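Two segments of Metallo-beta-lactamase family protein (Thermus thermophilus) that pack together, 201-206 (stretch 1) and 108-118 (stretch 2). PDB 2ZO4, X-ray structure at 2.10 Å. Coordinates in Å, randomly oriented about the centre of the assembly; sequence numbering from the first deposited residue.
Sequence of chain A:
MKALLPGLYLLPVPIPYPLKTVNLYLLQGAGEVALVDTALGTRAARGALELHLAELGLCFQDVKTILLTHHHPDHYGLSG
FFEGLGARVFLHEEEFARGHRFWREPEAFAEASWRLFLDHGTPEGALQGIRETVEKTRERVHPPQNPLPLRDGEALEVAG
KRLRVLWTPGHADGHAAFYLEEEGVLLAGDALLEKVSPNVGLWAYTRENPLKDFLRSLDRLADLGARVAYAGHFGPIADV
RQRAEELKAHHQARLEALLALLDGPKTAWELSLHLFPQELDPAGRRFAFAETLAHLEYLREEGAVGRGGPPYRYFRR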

ATOM      1  N   GLY A 201      -6.555  -6.038   0.341  1.00 17.00           N
ATOM      2  CA  GLY A 201      -6.650  -7.176   1.244  1.00 16.32           C
ATOM      3  C   GLY A 201      -7.393  -6.889   2.529  1.00 15.91           C
ATOM      4  O   GLY A 201      -7.309  -5.786   3.073  1.00 15.60           O
ATOM      5  N   LEU A 202      -8.128  -7.890   3.006  1.00 15.62           N
ATOM      6  CA  LEU A 202      -8.763  -7.827   4.314  1.00 15.43           C
ATOM      7  C   LEU A 202      -7.890  -8.589   5.308  1.00 15.53           C
ATOM      8  O   LEU A 202      -7.759  -9.815   5.228  1.00 14.72           O
ATOM      9  CB  LEU A 202     -10.184  -8.406   4.271  1.00 15.43           C
ATOM     10  CG  LEU A 202     -11.130  -8.017   5.418  1.00 15.55           C
ATOM     11  CD1 LEU A 202     -12.581  -7.960   4.937  1.00 15.45           C
ATOM     12  CD2 LEU A 202     -10.995  -8.948   6.628  1.00 15.27           C
ATOM     13  N   TRP A 203      -7.274  -7.841   6.222  1.00 15.68           N
ATOM     14  CA  TRP A 203      -6.424  -8.411   7.264  1.00 15.98           C
ATOM     15  C   TRP A 203      -7.092  -8.209   8.624  1.00 15.99           C
ATOM     16  O   TRP A 203      -8.155  -7.587   8.716  1.00 16.13           O
ATOM     17  CB  TRP A 203      -5.031  -7.764   7.234  1.00 16.39           C
ATOM     18  CG  TRP A 203      -4.417  -7.715   5.858  1.00 16.61           C
ATOM     19  CD1 TRP A 203      -4.462  -6.668   4.980  1.00 17.21           C
ATOM     20  CD2 TRP A 203      -3.682  -8.757   5.199  1.00 16.62           C
ATOM     21  NE1 TRP A 203      -3.799  -6.993   3.820  1.00 17.09           N
ATOM     22  CE2 TRP A 203      -3.310  -8.267   3.929  1.00 16.92           C
ATOM     23  CE3 TRP A 203      -3.294 -10.053   5.565  1.00 17.74           C
ATOM     24  CZ2 TRP A 203      -2.571  -9.030   3.019  1.00 17.16           C
ATOM     25  CZ3 TRP A 203      -2.562 -10.812   4.656  1.00 17.33           C
ATOM     26  CH2 TRP A 203      -2.209 -10.297   3.401  1.00 17.09           C
ATOM     27  N   ALA A 204      -6.475  -8.739   9.677  1.00 15.78           N
ATOM     28  CA  ALA A 204      -7.012  -8.629  11.035  1.00 15.68           C
ATOM     29  C   ALA A 204      -7.135  -7.184  11.548  1.00 15.67           C
ATOM     30  O   ALA A 204      -7.977  -6.899  12.403  1.00 15.67           O
ATOM     31  CB  ALA A 204      -6.179  -9.473  11.999  1.00 16.02           C
ATOM     32  N   TYR A 205      -6.312  -6.281  11.016  1.00 15.51           N
ATOM     33  CA  TYR A 205      -6.276  -4.885  11.474  1.00 15.46           C
ATOM     34  C   TYR A 205      -6.999  -3.904  10.547  1.00 15.31           C
ATOM     35  O   TYR A 205      -7.048  -2.706  10.824  1.00 15.52           O
ATOM     36  CB  TYR A 205      -4.825  -4.421  11.674  1.00 15.71           C
ATOM     37  CG  TYR A 205      -3.925  -4.609  10.467  1.00 15.75           C
ATOM     38  CD1 TYR A 205      -3.948  -3.705   9.399  1.00 15.97           C
ATOM     39  CD2 TYR A 205      -3.041  -5.685  10.400  1.00 16.12           C
ATOM     40  CE1 TYR A 205      -3.120  -3.882   8.287  1.00 16.08           C
ATOM     41  CE2 TYR A 205      -2.210  -5.871   9.295  1.00 15.98           C
ATOM     42  CZ  TYR A 205      -2.253  -4.965   8.245  1.00 15.92           C
ATOM     43  OH  TYR A 205      -1.427  -5.144   7.156  1.00 16.37           O
ATOM     44  N   THR A 206      -7.548  -4.421   9.452  1.00 14.94           N
ATOM     45  CA  THR A 206      -8.150  -3.615   8.393  1.00 14.74           C
ATOM     46  C   THR A 206      -9.502  -3.016   8.811  1.00 14.77           C
ATOM     47  O   THR A 206     -10.215  -3.592   9.630  1.00 14.51           O
ATOM     48  CB  THR A 206      -8.303  -4.471   7.097  1.00 14.74           C
ATOM     49  OG1 THR A 206      -7.032  -5.028   6.743  1.00 14.53           O
ATOM     50  CG2 THR A 206      -8.798  -3.638   5.919  1.00 14.98           C
TER
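Stretch 2 108-118: AFAEASWRLFL

A short loop can dock against a helix without a single direct hydrogen bond between them, the two backbones running in opposed order and a water linking them. Residues 201-206 illustrate the principle. This stretch has no regular helix or strand; its backbone is extended through Leu-202 and then folds into a type I beta turn from Trp-203 to Thr-206. The turn is closed by a weak hydrogen bond from Thr-206 N to Trp-203 O (3.3 Å) and reinforced by one from Trp-203 N to Thr-206 OG1 (2.9 Å). Stretch 2 begins as loop, with Phe-109 at the N-cap position, and is helical from Ala-110 to Leu-118, continuing beyond. The backbones come nearest where the CA atoms of Ala-204 and Ser-113 lie 5.1 Å apart. The order of contacts is reversed along the two chains: Tyr-205 meets Phe-109 at the start of the helix, Ala-204 spans the first turns, and Leu-202 and Trp-203 reach Leu-116 and Phe-117 farther on.

Ala-204, within the turn, is the pivot. Its CB points toward the helix and lies 3.8 Å from Ala-112 CB, an ordinary van der Waals contact between two methyl groups, 3.7 Å from Ser-113 OG and 4.3 Å from Phe-109 CB. One helical turn after Ala-112, Leu-116 also points toward the loop. Its CD2 packs against the backbone as much as against side chains, 3.8 Å from both Leu-202 O and Trp-203 C, and 4.1 Å from Leu-202 CD2.

The aromatic residues extend the contact in both directions. Tyr-205 places its CB over one face of the Phe-109 ring, 3.6 Å from the ring centroid and 10° off the normal, a well-aligned CH-pi contact. The two rings themselves meet obliquely, with centroids 5.9 Å apart and planes at 57°. From its CB the tyrosine side chain leads away, and its OH is hydrogen-bonded elsewhere in the structure. Farther along the helix, Phe-117 CZ approaches the edge of the Trp-203 indole, 4.3 Å from CZ3; both side chains start out sideways and reach each other by their ends.

Polar linkage is left to one water. It donates to Ser-113 OG (3.0 Å) and accepts from Ala-204 N (2.9 Å), joining helix to turn. Ser-113 OG in turn donates to Phe-109 O (2.6 Å), which also receives Ser-113 N (2.9 Å), so the bridging serine is itself tied back to the helix start. The contact buries 344 Å² in all.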

ATOM      1  N   ALA A 108      -0.124  -7.957  18.973  1.00 26.55           N
ATOM      2  CA  ALA A 108      -1.410  -7.248  18.993  1.00 26.84           C
ATOM      3  C   ALA A 108      -2.462  -7.889  18.080  1.00 26.99           C
ATOM      4  O   ALA A 108      -3.623  -8.030  18.476  1.00 27.06           O
ATOM      5  CB  ALA A 108      -1.221  -5.771  18.641  1.00 26.74           C
ATOM      6  N   PHE A 109      -2.056  -8.280  16.874  1.00 27.01           N
ATOM      7  CA  PHE A 109      -2.985  -8.861  15.898  1.00 27.18           C
ATOM      8  C   PHE A 109      -2.650 -10.306  15.510  1.00 27.46           C
ATOM      9  O   PHE A 109      -3.291 -10.875  14.625  1.00 27.48           O
ATOM     10  CB  PHE A 109      -3.059  -7.987  14.636  1.00 26.93           C
ATOM     11  CG  PHE A 109      -3.610  -6.605  14.877  1.00 26.71           C
ATOM     12  CD1 PHE A 109      -4.955  -6.418  15.188  1.00 26.52           C
ATOM     13  CD2 PHE A 109      -2.788  -5.488  14.771  1.00 26.26           C
ATOM     14  CE1 PHE A 109      -5.467  -5.140  15.406  1.00 26.78           C
ATOM     15  CE2 PHE A 109      -3.291  -4.205  14.986  1.00 26.11           C
ATOM     16  CZ  PHE A 109      -4.632  -4.031  15.305  1.00 26.54           C
ATOM     17  N   ALA A 110      -1.658 -10.893  16.178  1.00 27.76           N
ATOM     18  CA  ALA A 110      -1.119 -12.206  15.803  1.00 28.16           C
ATOM     19  C   ALA A 110      -2.158 -13.332  15.765  1.00 28.36           C
ATOM     20  O   ALA A 110      -2.308 -14.003  14.738  1.00 28.52           O
ATOM     21  CB  ALA A 110       0.057 -12.581  16.709  1.00 28.26           C
ATOM     22  N   GLU A 111      -2.869 -13.525  16.876  1.00 28.66           N
ATOM     23  CA  GLU A 111      -3.875 -14.585  17.001  1.00 28.88           C
ATOM     24  C   GLU A 111      -5.033 -14.407  16.019  1.00 28.96           C
ATOM     25  O   GLU A 111      -5.475 -15.377  15.394  1.00 29.11           O
ATOM     26  CB  GLU A 111      -4.411 -14.658  18.434  1.00 29.01           C
ATOM     27  N   ALA A 112      -5.511 -13.169  15.889  1.00 28.79           N
ATOM     28  CA  ALA A 112      -6.586 -12.836  14.950  1.00 28.55           C
ATOM     29  C   ALA A 112      -6.171 -13.059  13.497  1.00 28.45           C
ATOM     30  O   ALA A 112      -6.967 -13.547  12.693  1.00 28.54           O
ATOM     31  CB  ALA A 112      -7.055 -11.405  15.161  1.00 28.55           C
ATOM     32  N   SER A 113      -4.926 -12.705  13.170  1.00 28.25           N
ATOM     33  CA  SER A 113      -4.375 -12.930  11.832  1.00 28.26           C
ATOM     34  C   SER A 113      -4.418 -14.409  11.443  1.00 28.29           C
ATOM     35  O   SER A 113      -4.842 -14.742  10.339  1.00 28.28           O
ATOM     36  CB  SER A 113      -2.941 -12.404  11.722  1.00 28.17           C
ATOM     37  OG  SER A 113      -2.866 -11.021  12.018  1.00 28.37           O
ATOM     38  N   TRP A 114      -3.983 -15.283  12.353  1.00 28.33           N
ATOM     39  CA  TRP A 114      -3.973 -16.727  12.097  1.00 28.38           C
ATOM     40  C   TRP A 114      -5.387 -17.299  12.055  1.00 28.05           C
ATOM     41  O   TRP A 114      -5.713 -18.088  11.164  1.00 28.16           O
ATOM     42  CB  TRP A 114      -3.130 -17.489  13.133  1.00 28.83           C
ATOM     43  CG  TRP A 114      -1.732 -16.955  13.361  1.00 29.14           C
ATOM     44  CD1 TRP A 114      -1.069 -16.896  14.555  1.00 29.72           C
ATOM     45  CD2 TRP A 114      -0.835 -16.408  12.379  1.00 29.58           C
ATOM     46  NE1 TRP A 114       0.182 -16.350  14.380  1.00 29.95           N
ATOM     47  CE2 TRP A 114       0.350 -16.038  13.057  1.00 29.51           C
ATOM     48  CE3 TRP A 114      -0.918 -16.189  10.996  1.00 29.89           C
ATOM     49  CZ2 TRP A 114       1.444 -15.464  12.399  1.00 29.59           C
ATOM     50  CZ3 TRP A 114       0.176 -15.618  10.341  1.00 29.88           C
ATOM     51  CH2 TRP A 114       1.339 -15.264  11.046  1.00 29.48           C
ATOM     52  N   ARG A 115      -6.214 -16.893  13.018  1.00 27.46           N
ATOM     53  CA  ARG A 115      -7.612 -17.317  13.089  1.00 27.10           C
ATOM     54  C   ARG A 115      -8.399 -16.935  11.831  1.00 26.82           C
ATOM     55  O   ARG A 115      -9.226 -17.714  11.359  1.00 27.00           O
ATOM     56  CB  ARG A 115      -8.291 -16.749  14.339  1.00 26.91           C
ATOM     57  N   LEU A 116      -8.127 -15.749  11.288  1.00 26.27           N
ATOM     58  CA  LEU A 116      -8.758 -15.303  10.046  1.00 25.77           C
ATOM     59  C   LEU A 116      -8.461 -16.261   8.891  1.00 25.65           C
ATOM     60  O   LEU A 116      -9.351 -16.579   8.102  1.00 25.33           O
ATOM     61  CB  LEU A 116      -8.327 -13.875   9.691  1.00 25.76           C
ATOM     62  CG  LEU A 116      -9.194 -13.076   8.706  1.00 25.52           C
ATOM     63  CD1 LEU A 116     -10.616 -12.878   9.228  1.00 24.66           C
ATOM     64  CD2 LEU A 116      -8.550 -11.733   8.395  1.00 25.53           C
ATOM     65  N   PHE A 117      -7.211 -16.714   8.801  1.00 25.46           N
ATOM     66  CA  PHE A 117      -6.820 -17.727   7.823  1.00 25.48           C
ATOM     67  C   PHE A 117      -7.570 -19.036   8.069  1.00 25.28           C
ATOM     68  O   PHE A 117      -8.198 -19.581   7.160  1.00 25.31           O
ATOM     69  CB  PHE A 117      -5.304 -17.974   7.860  1.00 25.53           C
ATOM     70  CG  PHE A 117      -4.485 -16.889   7.213  1.00 25.74           C
ATOM     71  CD1 PHE A 117      -4.470 -16.736   5.830  1.00 25.72           C
ATOM     72  CD2 PHE A 117      -3.706 -16.038   7.986  1.00 26.20           C
ATOM     73  CE1 PHE A 117      -3.705 -15.742   5.228  1.00 26.22           C
ATOM     74  CE2 PHE A 117      -2.939 -15.035   7.398  1.00 26.48           C
ATOM     75  CZ  PHE A 117      -2.937 -14.886   6.016  1.00 26.33           C
ATOM     76  N   LEU A 118      -7.513 -19.509   9.313  1.00 25.16           N
ATOM     77  CA  LEU A 118      -8.054 -20.813   9.709  1.00 25.01           C
ATOM     78  C   LEU A 118      -9.574 -20.919   9.579  1.00 24.72           C
ATOM     79  O   LEU A 118     -10.087 -21.927   9.092  1.00 24.64           O
ATOM     80  CB  LEU A 118      -7.639 -21.138  11.148  1.00 25.12           C
TER
HETATM   81  O   HOH W   1      -4.023 -10.188   9.377  1.00 21.12           O